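Local coordinates for protein polyguluronate lyase (Corynebacterium sp., PDB 1UAI) that probably cleaves the poly(alpha-L-guluronate) stretches of alginate by a lyase reaction, with a jellyroll beta-sandwich as its scaffold, at residues 94-99 against 161-166; 102-107 against 213-218; 112-117 against 193-198. One frame throughout, in Å; residues are numbered along the deposited sequence.

How the contacts relate
Following the chain from the N terminus, residues 94-99 come first, and contact 1 closes its loop when 161-166 returns beside them. Residues 102-107 lie further along the same strand 95-105; contact 2 pairs them with 213-218 near the C terminus. Contact 3 joins 112-117 to 193-198, wholly within the span of contact 2. Contact 1 crosses both others, because its second segment arrives before theirs. Contacts 1 and 2 build one sheet of the jellyroll sandwich, with strand 95-105 between strands 158-165 and 211-223. Contact 3 belongs to the facing sheet. The two sheets meet where Phe99 packs on Ala116 and where Phe103 and Val214 reach contact 3.

Contact 1 of 3, residues 94-99 against 161-166; sequences THTMVF and KFVVSG
The backbone oxygen of His95 takes the N-H of Val164 at 2.8 Å (His95 O to Val164 N), a nearly straight bond. The same oxygen also receives a CA-H contact from Val163. His95 N returns a bond to Val164 O, and Met97 and Phe162 exchange the next pair, Met97 N to Phe162 O and Phe162 N to Met97 O. The two strands thus run antiparallel, 4.7 Å apart at the axes. Side chains then sort by face. On one, Met97 and Phe162 lie side by side. The Met97 chain bends at its last torsion (chi3 67°), which sets CE at the edge of the Phe162 ring, in its plane and 3.7 Å from Phe162 CD2. On the other, Val98 CG2 lies against the aliphatic part of Lys161, 3.7 Å from Lys161 CD. Thr96 CG2 touches the same chain obliquely, 4.1 Å from Lys161 CG. This face is partly exposed, and the Lys161 ammonium makes a cation-pi contact with Tyr172. The Met97 and Phe162 face is buried in the sandwich: Phe162 and Val164 pack on Ile118 of strand 112-119, while strands 211-223 and 168-173 flank the pair in its own sheet.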
ATOM      1  N   THR A  94      -7.306 -18.389  -7.855  1.00  6.40           N
ATOM      2  CA  THR A  94      -8.024 -17.456  -6.996  1.00  6.01           C
ATOM      3  C   THR A  94      -6.967 -16.755  -6.151  1.00  5.76           C
ATOM      4  O   THR A  94      -6.233 -17.397  -5.397  1.00  6.38           O
ATOM      5  CB  THR A  94      -9.028 -18.201  -6.100  1.00  7.30           C
ATOM      6  OG1 THR A  94      -9.949 -18.924  -6.928  1.00  9.91           O
ATOM      7  CG2 THR A  94      -9.803 -17.224  -5.229  1.00  9.29           C
ATOM      8  N   HIS A  95      -6.908 -15.435  -6.281  1.00  5.64           N
ATOM      9  CA  HIS A  95      -5.906 -14.628  -5.600  1.00  5.10           C
ATOM     10  C   HIS A  95      -6.553 -13.623  -4.677  1.00  4.61           C
ATOM     11  O   HIS A  95      -7.310 -12.755  -5.114  1.00  4.93           O
ATOM     12  CB  HIS A  95      -5.050 -13.979  -6.673  1.00  6.26           C
ATOM     13  CG  HIS A  95      -4.602 -14.962  -7.707  1.00  6.91           C
ATOM     14  ND1 HIS A  95      -5.297 -15.196  -8.874  1.00  8.85           N
ATOM     15  CD2 HIS A  95      -3.608 -15.879  -7.673  1.00  6.55           C
ATOM     16  CE1 HIS A  95      -4.750 -16.218  -9.509  1.00  6.63           C
ATOM     17  NE2 HIS A  95      -3.725 -16.651  -8.801  1.00  8.47           N
ATOM     18  N   THR A  96      -6.227 -13.739  -3.396  1.00  4.37           N
ATOM     19  CA  THR A  96      -6.839 -12.910  -2.377  1.00  4.75           C
ATOM     20  C   THR A  96      -5.887 -12.155  -1.469  1.00  4.71           C
ATOM     21  O   THR A  96      -4.845 -12.677  -1.076  1.00  4.55           O
ATOM     22  CB  THR A  96      -7.712 -13.796  -1.445  1.00  5.08           C
ATOM     23  OG1 THR A  96      -8.598 -14.598  -2.233  1.00  5.76           O
ATOM     24  CG2 THR A  96      -8.515 -12.950  -0.473  1.00  6.36           C
ATOM     25  N   MET A  97      -6.246 -10.913  -1.155  1.00  4.67           N
ATOM     26  CA  MET A  97      -5.499 -10.146  -0.171  1.00  4.65           C
ATOM     27  C   MET A  97      -6.529  -9.535   0.759  1.00  4.94           C
ATOM     28  O   MET A  97      -7.448  -8.837   0.320  1.00  5.01           O
ATOM     29  CB  MET A  97      -4.640  -9.015  -0.746  1.00  4.95           C
ATOM     30  CG  MET A  97      -4.026  -8.182   0.400  1.00  5.86           C
ATOM     31  SD  MET A  97      -2.679  -7.049   0.018  1.00  5.29           S
ATOM     32  CE  MET A  97      -3.544  -5.848  -0.992  1.00  5.15           C
ATOM     33  N   VAL A  98      -6.395  -9.846   2.041  1.00  4.54           N
ATOM     34  CA  VAL A  98      -7.259  -9.289   3.067  1.00  5.74           C
ATOM     35  C   VAL A  98      -6.339  -8.438   3.922  1.00  5.44           C
ATOM     36  O   VAL A  98      -5.269  -8.891   4.336  1.00  6.34           O
ATOM     37  CB  VAL A  98      -7.885 -10.372   3.966  1.00  8.04           C
ATOM     38  CG1 VAL A  98      -8.694  -9.714   5.081  1.00 10.26           C
ATOM     39  CG2 VAL A  98      -8.766 -11.289   3.142  1.00 10.07           C
ATOM     40  N   PHE A  99      -6.742  -7.204   4.178  1.00  6.01           N
ATOM     41  CA  PHE A  99      -5.923  -6.326   4.991  1.00  6.04           C
ATOM     42  C   PHE A  99      -6.787  -5.440   5.867  1.00  5.70           C
ATOM     43  O   PHE A  99      -7.954  -5.191   5.563  1.00  6.22           O
ATOM     44  CB  PHE A  99      -5.026  -5.459   4.093  1.00  7.39           C
ATOM     45  CG  PHE A  99      -5.782  -4.495   3.217  1.00  6.19           C
ATOM     46  CD1 PHE A  99      -6.080  -3.209   3.664  1.00  6.97           C
ATOM     47  CD2 PHE A  99      -6.215  -4.879   1.950  1.00  6.59           C
ATOM     48  CE1 PHE A  99      -6.797  -2.324   2.863  1.00  6.83           C
ATOM     49  CE2 PHE A  99      -6.933  -4.002   1.144  1.00  6.78           C
ATOM     50  CZ  PHE A  99      -7.225  -2.723   1.600  1.00  6.49           C
ATOM     51  N   LYS A 161     -10.539  -5.997   1.008  1.00  5.14           N
ATOM     52  CA  LYS A 161     -10.244  -7.290   0.418  1.00  5.20           C
ATOM     53  C   LYS A 161     -10.331  -7.260  -1.095  1.00  4.82           C
ATOM     54  O   LYS A 161     -11.244  -6.661  -1.666  1.00  5.63           O
ATOM     55  CB  LYS A 161     -11.197  -8.372   0.945  1.00  5.81           C
ATOM     56  CG  LYS A 161     -10.908  -9.763   0.373  1.00  8.06           C
ATOM     57  CD  LYS A 161     -11.724 -10.865   1.038  1.00 10.50           C
ATOM     58  CE  LYS A 161     -13.206 -10.755   0.726  1.00 11.24           C
ATOM     59  NZ  LYS A 161     -13.970 -11.905   1.290  1.00 12.79           N
ATOM     60  N   PHE A 162      -9.349  -7.889  -1.731  1.00  4.89           N
ATOM     61  CA  PHE A 162      -9.313  -8.034  -3.180  1.00  4.47           C
ATOM     62  C   PHE A 162      -9.425  -9.534  -3.431  1.00  4.85           C
ATOM     63  O   PHE A 162      -8.716 -10.318  -2.797  1.00  5.36           O
ATOM     64  CB  PHE A 162      -7.963  -7.624  -3.776  1.00  5.16           C
ATOM     65  CG  PHE A 162      -7.685  -6.150  -3.782  1.00  4.98           C
ATOM     66  CD1 PHE A 162      -8.411  -5.282  -4.590  1.00  5.89           C
ATOM     67  CD2 PHE A 162      -6.614  -5.647  -3.053  1.00  5.42           C
ATOM     68  CE1 PHE A 162      -8.064  -3.932  -4.676  1.00  6.37           C
ATOM     69  CE2 PHE A 162      -6.260  -4.304  -3.131  1.00  6.01           C
ATOM     70  CZ  PHE A 162      -6.984  -3.445  -3.945  1.00  6.72           C
ATOM     71  N   VAL A 163     -10.306  -9.934  -4.338  1.00  4.89           N
ATOM     72  CA  VAL A 163     -10.420 -11.340  -4.714  1.00  5.95           C
ATOM     73  C   VAL A 163     -10.396 -11.339  -6.235  1.00  5.14           C
ATOM     74  O   VAL A 163     -11.274 -10.758  -6.876  1.00  5.89           O
ATOM     75  CB  VAL A 163     -11.733 -11.999  -4.235  1.00  6.03           C
ATOM     76  CG1 VAL A 163     -11.783 -13.448  -4.710  1.00  7.75           C
ATOM     77  CG2 VAL A 163     -11.823 -11.954  -2.722  1.00  6.95           C
ATOM     78  N   VAL A 164      -9.370 -11.960  -6.807  1.00  5.32           N
ATOM     79  CA  VAL A 164      -9.230 -12.020  -8.254  1.00  5.68           C
ATOM     80  C   VAL A 164      -9.381 -13.451  -8.745  1.00  5.25           C
ATOM     81  O   VAL A 164      -8.693 -14.357  -8.270  1.00  5.90           O
ATOM     82  CB  VAL A 164      -7.852 -11.490  -8.715  1.00  5.64           C
ATOM     83  CG1 VAL A 164      -7.824 -11.381 -10.234  1.00  6.45           C
ATOM     84  CG2 VAL A 164      -7.563 -10.146  -8.071  1.00  6.04           C
ATOM     85  N   SER A 165     -10.295 -13.645  -9.688  1.00  6.10           N
ATOM     86  CA  SER A 165     -10.538 -14.959 -10.270  1.00  6.49           C
ATOM     87  C   SER A 165     -11.445 -14.809 -11.484  1.00  6.93           C
ATOM     88  O   SER A 165     -12.241 -13.875 -11.557  1.00  6.99           O
ATOM     89  CB  SER A 165     -11.194 -15.889  -9.244  1.00  8.60           C
ATOM     90  OG  SER A 165     -12.477 -15.421  -8.870  1.00 11.41           O
ATOM     91  N   GLY A 166     -11.305 -15.719 -12.442  1.00  7.51           N
ATOM     92  CA  GLY A 166     -12.137 -15.685 -13.634  1.00  8.39           C
ATOM     93  C   GLY A 166     -12.139 -14.386 -14.420  1.00  8.31           C
ATOM     94  O   GLY A 166     -13.153 -14.027 -15.022  1.00  8.97           O
TER

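Contact 2 of 3, residues 102-107 against 213-218; sequences AFNHLP and QVSLYK
Ala102 and Ser215 form an antiparallel hydrogen-bonded pair between strands 95-105 and 211-223; a classic beta bulge then shifts the register by one residue. Ala102 N bonds to Ser215 O, and Ser215 N to Ala102 O at 2.9 Å. At the bulge Asn104 and His105 both face Gln213. Gln213 O takes Asn104 N at 2.8 Å and, weakly, His105 N at 3.4 Å, while Gln213 N bonds to His105 O. The bulge turns Asn104 toward the partner strand. Its OD1 is gripped twice: Ser215 OG donates at 2.7 Å, and Gln213 NE2 at 3.2 Å from above the plane of the Asn104 side-chain carbonyl. The extended Gln213 chain (chi2 175°) crosses Asn104 obliquely, with the amide planes 79° apart. Gln213 OE1 bonds to Arg57 NE, which helps fix that amide. His105 stacks on Tyr211, and its CB touches Gln213 CB. On the opposite face, toward the core of the sandwich, Phe103 and Val214 lie side by side, with Phe103 CD1 3.7 Å from Val214 CG2. Asn104 ND2 bonds to Asn155 OD1 and gives a hydrogen to a water 2.9 Å away, and that water lies 2.6 Å from Tyr217 OH.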
ATOM      1  N   ALA A 102      -5.607   1.727   8.491  1.00  4.98           N
ATOM      2  CA  ALA A 102      -6.206   3.017   8.762  1.00  4.95           C
ATOM      3  C   ALA A 102      -5.294   4.070   8.153  1.00  5.11           C
ATOM      4  O   ALA A 102      -4.068   3.934   8.189  1.00  5.31           O
ATOM      5  CB  ALA A 102      -6.336   3.250  10.264  1.00  6.03           C
ATOM      6  N   PHE A 103      -5.893   5.096   7.558  1.00  4.85           N
ATOM      7  CA  PHE A 103      -5.129   6.209   7.005  1.00  5.06           C
ATOM      8  C   PHE A 103      -5.011   7.147   8.211  1.00  4.85           C
ATOM      9  O   PHE A 103      -6.027   7.508   8.814  1.00  6.00           O
ATOM     10  CB  PHE A 103      -5.902   6.888   5.871  1.00  4.51           C
ATOM     11  CG  PHE A 103      -6.060   6.034   4.637  1.00  4.32           C
ATOM     12  CD1 PHE A 103      -5.065   5.994   3.663  1.00  5.09           C
ATOM     13  CD2 PHE A 103      -7.212   5.277   4.445  1.00  4.48           C
ATOM     14  CE1 PHE A 103      -5.219   5.215   2.514  1.00  5.01           C
ATOM     15  CE2 PHE A 103      -7.374   4.495   3.303  1.00  5.59           C
ATOM     16  CZ  PHE A 103      -6.376   4.465   2.336  1.00  6.04           C
ATOM     17  N   ASN A 104      -3.788   7.538   8.560  1.00  5.49           N
ATOM     18  CA  ASN A 104      -3.560   8.387   9.731  1.00  5.94           C
ATOM     19  C   ASN A 104      -3.246   9.847   9.456  1.00  6.27           C
ATOM     20  O   ASN A 104      -3.520  10.710  10.290  1.00  7.07           O
ATOM     21  CB  ASN A 104      -2.376   7.872  10.560  1.00  6.03           C
ATOM     22  CG  ASN A 104      -2.447   6.396  10.867  1.00  5.95           C
ATOM     23  OD1 ASN A 104      -1.497   5.659  10.589  1.00  6.26           O
ATOM     24  ND2 ASN A 104      -3.550   5.955  11.462  1.00  6.89           N
ATOM     25  N   HIS A 105      -2.659  10.125   8.302  1.00  5.83           N
ATOM     26  CA  HIS A 105      -2.224  11.480   8.009  1.00  6.36           C
ATOM     27  C   HIS A 105      -2.203  11.692   6.507  1.00  5.62           C
ATOM     28  O   HIS A 105      -1.915  10.766   5.748  1.00  5.79           O
ATOM     29  CB  HIS A 105      -0.815  11.639   8.595  1.00  7.17           C
ATOM     30  CG  HIS A 105      -0.451  13.040   8.979  1.00  7.18           C
ATOM     31  ND1 HIS A 105       0.079  13.944   8.086  1.00  7.72           N
ATOM     32  CD2 HIS A 105      -0.493  13.672  10.175  1.00  8.61           C
ATOM     33  CE1 HIS A 105       0.352  15.072   8.716  1.00  8.87           C
ATOM     34  NE2 HIS A 105       0.015  14.933   9.986  1.00  9.72           N
ATOM     35  N   LEU A 106      -2.497  12.916   6.087  1.00  5.83           N
ATOM     36  CA  LEU A 106      -2.523  13.253   4.673  1.00  5.96           C
ATOM     37  C   LEU A 106      -1.640  14.451   4.379  1.00  6.11           C
ATOM     38  O   LEU A 106      -1.471  15.332   5.222  1.00  6.48           O
ATOM     39  CB  LEU A 106      -3.953  13.576   4.237  1.00  6.46           C
ATOM     40  CG  LEU A 106      -4.952  12.419   4.289  1.00  5.86           C
ATOM     41  CD1 LEU A 106      -6.362  12.943   4.087  1.00  6.76           C
ATOM     42  CD2 LEU A 106      -4.595  11.394   3.222  1.00  7.33           C
ATOM     43  N   PRO A 107      -1.056  14.497   3.176  1.00  6.63           N
ATOM     44  CA  PRO A 107      -0.202  15.633   2.830  1.00  6.62           C
ATOM     45  C   PRO A 107      -1.044  16.894   2.653  1.00  7.31           C
ATOM     46  O   PRO A 107      -2.259  16.824   2.445  1.00  7.33           O
ATOM     47  CB  PRO A 107       0.466  15.182   1.532  1.00  9.34           C
ATOM     48  CG  PRO A 107      -0.550  14.259   0.925  1.00  9.71           C
ATOM     49  CD  PRO A 107      -1.055  13.481   2.109  1.00  6.54           C
ATOM     50  N   GLN A 213       0.435   8.883   5.884  1.00  4.28           N
ATOM     51  CA  GLN A 213       0.772   7.765   6.755  1.00  5.13           C
ATOM     52  C   GLN A 213      -0.388   6.793   6.845  1.00  4.40           C
ATOM     53  O   GLN A 213      -1.550   7.199   6.915  1.00  4.75           O
ATOM     54  CB  GLN A 213       1.128   8.253   8.162  1.00  4.89           C
ATOM     55  CG  GLN A 213       1.395   7.120   9.151  1.00  5.23           C
ATOM     56  CD  GLN A 213       1.857   7.626  10.502  1.00  6.38           C
ATOM     57  OE1 GLN A 213       2.889   8.287  10.607  1.00  6.90           O
ATOM     58  NE2 GLN A 213       1.094   7.318  11.543  1.00  6.81           N
ATOM     59  N   VAL A 214      -0.048   5.510   6.836  1.00  4.98           N
ATOM     60  CA  VAL A 214      -1.015   4.426   6.931  1.00  4.63           C
ATOM     61  C   VAL A 214      -0.516   3.433   7.978  1.00  4.94           C
ATOM     62  O   VAL A 214       0.687   3.192   8.088  1.00  5.91           O
ATOM     63  CB  VAL A 214      -1.148   3.672   5.581  1.00  5.46           C
ATOM     64  CG1 VAL A 214      -1.998   2.425   5.753  1.00  7.71           C
ATOM     65  CG2 VAL A 214      -1.751   4.584   4.529  1.00  5.92           C
ATOM     66  N   SER A 215      -1.439   2.873   8.752  1.00  5.22           N
ATOM     67  CA  SER A 215      -1.099   1.866   9.751  1.00  5.55           C
ATOM     68  C   SER A 215      -1.757   0.571   9.296  1.00  5.62           C
ATOM     69  O   SER A 215      -2.954   0.537   9.004  1.00  5.72           O
ATOM     70  CB  SER A 215      -1.614   2.264  11.136  1.00  6.27           C
ATOM     71  OG  SER A 215      -0.837   3.315  11.685  1.00  7.28           O
ATOM     72  N   LEU A 216      -0.957  -0.488   9.227  1.00  5.10           N
ATOM     73  CA  LEU A 216      -1.419  -1.796   8.782  1.00  4.78           C
ATOM     74  C   LEU A 216      -1.480  -2.748   9.973  1.00  5.12           C
ATOM     75  O   LEU A 216      -0.471  -3.005  10.632  1.00  5.40           O
ATOM     76  CB  LEU A 216      -0.456  -2.316   7.716  1.00  5.51           C
ATOM     77  CG  LEU A 216      -0.835  -3.528   6.868  1.00  6.37           C
ATOM     78  CD1 LEU A 216      -2.166  -3.289   6.176  1.00  7.55           C
ATOM     79  CD2 LEU A 216       0.262  -3.771   5.839  1.00  6.02           C
ATOM     80  N   TYR A 217      -2.674  -3.276  10.225  1.00  5.21           N
ATOM     81  CA  TYR A 217      -2.935  -4.157  11.359  1.00  5.42           C
ATOM     82  C   TYR A 217      -3.072  -5.637  11.040  1.00  5.61           C
ATOM     83  O   TYR A 217      -2.829  -6.486  11.899  1.00  6.56           O
ATOM     84  CB  TYR A 217      -4.190  -3.660  12.074  1.00  6.08           C
ATOM     85  CG  TYR A 217      -3.987  -2.289  12.667  1.00  6.34           C
ATOM     86  CD1 TYR A 217      -3.263  -2.136  13.845  1.00  6.93           C
ATOM     87  CD2 TYR A 217      -4.440  -1.140  12.014  1.00  7.28           C
ATOM     88  CE1 TYR A 217      -2.986  -0.885  14.364  1.00  9.18           C
ATOM     89  CE2 TYR A 217      -4.165   0.130  12.529  1.00  7.40           C
ATOM     90  CZ  TYR A 217      -3.433   0.243  13.706  1.00  7.81           C
ATOM     91  OH  TYR A 217      -3.117   1.477  14.227  1.00  9.72           O
ATOM     92  N   LYS A 218      -3.473  -5.942   9.814  1.00  5.50           N
ATOM     93  CA  LYS A 218      -3.632  -7.321   9.380  1.00  6.25           C
ATOM     94  C   LYS A 218      -3.267  -7.343   7.905  1.00  5.60           C
ATOM     95  O   LYS A 218      -3.591  -6.409   7.173  1.00  5.71           O
ATOM     96  CB  LYS A 218      -5.082  -7.761   9.579  1.00  8.38           C
ATOM     97  CG  LYS A 218      -5.311  -9.259   9.589  1.00 15.16           C
ATOM     98  CD  LYS A 218      -6.732  -9.552  10.049  1.00 17.93           C
ATOM     99  CE  LYS A 218      -6.940 -11.020  10.360  1.00 19.16           C
ATOM    100  NZ  LYS A 218      -8.295 -11.249  10.933  1.00 21.22           N
TER
HETATM  101  O   HOH W   1      -4.098   3.755  13.310  1.00 10.22           O

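Contact 3 of 3, residues 112-117 against 193-198; sequences HLVGAQ and GAYTQA
This is a buried antiparallel strand pairing in the sheet that faces the one holding strands 95-105 and 211-223. Val114 of strand 112-119 meets Tyr195 here, just after the chain turns a corner at Gly193. Val114 N bonds to Tyr195 O at 2.9 Å, and Tyr195 N answers to Val114 O. Gln197 N to His112 O continues the pairing at one end. At the other, Gly193 N reaches Gly115 O at 3.2 Å, coming from above the carbonyl plane. The backbone of Gly193 has a positive phi (151°), and a side chain there would jam against the preceding carbonyl oxygen.

Leu113 faces the other sheet and packs on Phe103 and Val214. Its CD1 sits 3.6 Å from Tyr195 O and 3.7 Å from Thr196 OG1, whose hydroxyl bonds to Ala58 O. On the opposite face Val114 CB lies 3.9 Å from Tyr195 CB, and Val114 CG2 meets Gln197 CG at 3.8 Å. Gln197 bends at chi2 (-56°), and one of the two outer atoms of its amide lies over the centre of one face of the Tyr195 ring. The end of the Gln117 amide comes near Tyr195 CD2, with the amide and ring planes only 14° apart. Arg72 makes a cation-pi contact with Tyr195. The segments carry parts of the QIH and YFKAGxYxQ motifs, which line the substrate cleft in polysaccharide lyase family 7, so the face of Val114, Tyr195 and Gln197 probably borders that cleft.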
ATOM      1  N   HIS A 112      -3.988  13.340  -0.892  1.00  5.47           N
ATOM      2  CA  HIS A 112      -4.216  12.070  -1.571  1.00  5.16           C
ATOM      3  C   HIS A 112      -3.225  11.003  -1.113  1.00  4.68           C
ATOM      4  O   HIS A 112      -2.015  11.234  -1.089  1.00  5.34           O
ATOM      5  CB  HIS A 112      -4.096  12.275  -3.080  1.00  5.82           C
ATOM      6  CG  HIS A 112      -5.051  13.287  -3.639  1.00  6.26           C
ATOM      7  ND1 HIS A 112      -5.047  13.649  -4.968  1.00  7.78           N
ATOM      8  CD2 HIS A 112      -6.044  14.001  -3.057  1.00  6.68           C
ATOM      9  CE1 HIS A 112      -5.997  14.542  -5.183  1.00  6.99           C
ATOM     10  NE2 HIS A 112      -6.617  14.773  -4.040  1.00  7.16           N
ATOM     11  N   LEU A 113      -3.741   9.819  -0.796  1.00  4.46           N
ATOM     12  CA  LEU A 113      -2.911   8.736  -0.287  1.00  4.05           C
ATOM     13  C   LEU A 113      -3.471   7.364  -0.665  1.00  4.18           C
ATOM     14  O   LEU A 113      -4.667   7.114  -0.517  1.00  4.85           O
ATOM     15  CB  LEU A 113      -2.831   8.881   1.236  1.00  5.14           C
ATOM     16  CG  LEU A 113      -2.104   7.846   2.090  1.00  4.65           C
ATOM     17  CD1 LEU A 113      -0.654   7.718   1.655  1.00  5.37           C
ATOM     18  CD2 LEU A 113      -2.192   8.267   3.548  1.00  5.35           C
ATOM     19  N   VAL A 114      -2.600   6.478  -1.144  1.00  3.97           N
ATOM     20  CA  VAL A 114      -2.997   5.127  -1.546  1.00  5.09           C
ATOM     21  C   VAL A 114      -2.526   4.123  -0.484  1.00  4.39           C
ATOM     22  O   VAL A 114      -1.356   4.129  -0.090  1.00  5.30           O
ATOM     23  CB  VAL A 114      -2.398   4.789  -2.934  1.00  4.54           C
ATOM     24  CG1 VAL A 114      -2.576   3.317  -3.252  1.00  4.83           C
ATOM     25  CG2 VAL A 114      -3.075   5.645  -3.996  1.00  5.98           C
ATOM     26  N   GLY A 115      -3.438   3.261  -0.030  1.00  3.78           N
ATOM     27  CA  GLY A 115      -3.105   2.309   1.021  1.00  4.21           C
ATOM     28  C   GLY A 115      -3.020   0.829   0.687  1.00  3.66           C
ATOM     29  O   GLY A 115      -2.572   0.036   1.516  1.00  4.25           O
ATOM     30  N   ALA A 116      -3.462   0.447  -0.502  1.00  3.97           N
ATOM     31  CA  ALA A 116      -3.391  -0.943  -0.926  1.00  4.45           C
ATOM     32  C   ALA A 116      -3.649  -0.994  -2.414  1.00  4.45           C
ATOM     33  O   ALA A 116      -4.378  -0.158  -2.952  1.00  4.63           O
ATOM     34  CB  ALA A 116      -4.423  -1.785  -0.187  1.00  5.63           C
ATOM     35  N   GLN A 117      -3.054  -1.966  -3.092  1.00  4.09           N
ATOM     36  CA  GLN A 117      -3.286  -2.067  -4.517  1.00  6.09           C
ATOM     37  C   GLN A 117      -3.004  -3.406  -5.159  1.00  4.38           C
ATOM     38  O   GLN A 117      -2.451  -4.323  -4.544  1.00  4.47           O
ATOM     39  CB  GLN A 117      -2.492  -0.983  -5.277  1.00 13.04           C
ATOM     40  CG  GLN A 117      -1.133  -0.581  -4.687  1.00 14.15           C
ATOM     41  CD  GLN A 117      -0.301   0.308  -5.624  1.00 12.27           C
ATOM     42  OE1 GLN A 117       0.681   0.926  -5.203  1.00 13.24           O
ATOM     43  NE2 GLN A 117      -0.684   0.361  -6.894  1.00 12.50           N
ATOM     44  N   GLY A 193       0.541  -0.359   2.090  1.00  4.83           N
ATOM     45  CA  GLY A 193       1.380   0.565   2.833  1.00  4.17           C
ATOM     46  C   GLY A 193       0.938   1.997   2.603  1.00  4.47           C
ATOM     47  O   GLY A 193      -0.257   2.266   2.485  1.00  6.58           O
ATOM     48  N   ALA A 194       1.898   2.917   2.542  1.00  4.52           N
ATOM     49  CA  ALA A 194       1.601   4.328   2.318  1.00  4.74           C
ATOM     50  C   ALA A 194       2.260   4.832   1.040  1.00  4.36           C
ATOM     51  O   ALA A 194       3.478   5.006   0.984  1.00  5.93           O
ATOM     52  CB  ALA A 194       2.077   5.158   3.506  1.00  5.56           C
ATOM     53  N   TYR A 195       1.449   5.053   0.012  1.00  4.75           N
ATOM     54  CA  TYR A 195       1.939   5.558  -1.267  1.00  4.64           C
ATOM     55  C   TYR A 195       1.318   6.949  -1.385  1.00  4.55           C
ATOM     56  O   TYR A 195       0.168   7.110  -1.791  1.00  5.08           O
ATOM     57  CB  TYR A 195       1.487   4.617  -2.387  1.00  5.59           C
ATOM     58  CG  TYR A 195       1.960   4.961  -3.780  1.00  5.08           C
ATOM     59  CD1 TYR A 195       3.091   5.751  -3.996  1.00  6.02           C
ATOM     60  CD2 TYR A 195       1.292   4.451  -4.890  1.00  6.30           C
ATOM     61  CE1 TYR A 195       3.541   6.022  -5.291  1.00  6.57           C
ATOM     62  CE2 TYR A 195       1.734   4.712  -6.182  1.00  7.77           C
ATOM     63  CZ  TYR A 195       2.856   5.495  -6.375  1.00  7.93           C
ATOM     64  OH  TYR A 195       3.297   5.743  -7.655  1.00  9.57           O
ATOM     65  N   THR A 196       2.094   7.952  -0.983  1.00  5.30           N
ATOM     66  CA  THR A 196       1.649   9.338  -0.959  1.00  4.90           C
ATOM     67  C   THR A 196       1.570   9.973  -2.338  1.00  4.94           C
ATOM     68  O   THR A 196       2.576  10.121  -3.027  1.00  5.87           O
ATOM     69  CB  THR A 196       2.572  10.142  -0.030  1.00  5.58           C
ATOM     70  OG1 THR A 196       2.534   9.545   1.275  1.00  5.55           O
ATOM     71  CG2 THR A 196       2.134  11.599   0.062  1.00  6.90           C
ATOM     72  N   GLN A 197       0.357  10.358  -2.727  1.00  5.55           N
ATOM     73  CA  GLN A 197       0.116  10.945  -4.035  1.00  5.64           C
ATOM     74  C   GLN A 197       0.326  12.452  -4.086  1.00  5.49           C
ATOM     75  O   GLN A 197      -0.544  13.209  -4.519  1.00  6.45           O
ATOM     76  CB  GLN A 197      -1.297  10.594  -4.504  1.00  5.81           C
ATOM     77  CG  GLN A 197      -1.593   9.096  -4.506  1.00  6.86           C
ATOM     78  CD  GLN A 197      -0.600   8.302  -5.328  1.00  8.21           C
ATOM     79  OE1 GLN A 197       0.181   7.514  -4.792  1.00  9.76           O
ATOM     80  NE2 GLN A 197      -0.619   8.509  -6.637  1.00  9.48           N
ATOM     81  N   ALA A 198       1.499  12.878  -3.634  1.00  6.86           N
ATOM     82  CA  ALA A 198       1.860  14.284  -3.642  1.00  7.24           C
ATOM     83  C   ALA A 198       3.363  14.395  -3.460  1.00  6.69           C
ATOM     84  O   ALA A 198       3.977  13.563  -2.791  1.00  6.83           O
ATOM     85  CB  ALA A 198       1.138  15.025  -2.519  1.00  8.47           C
TER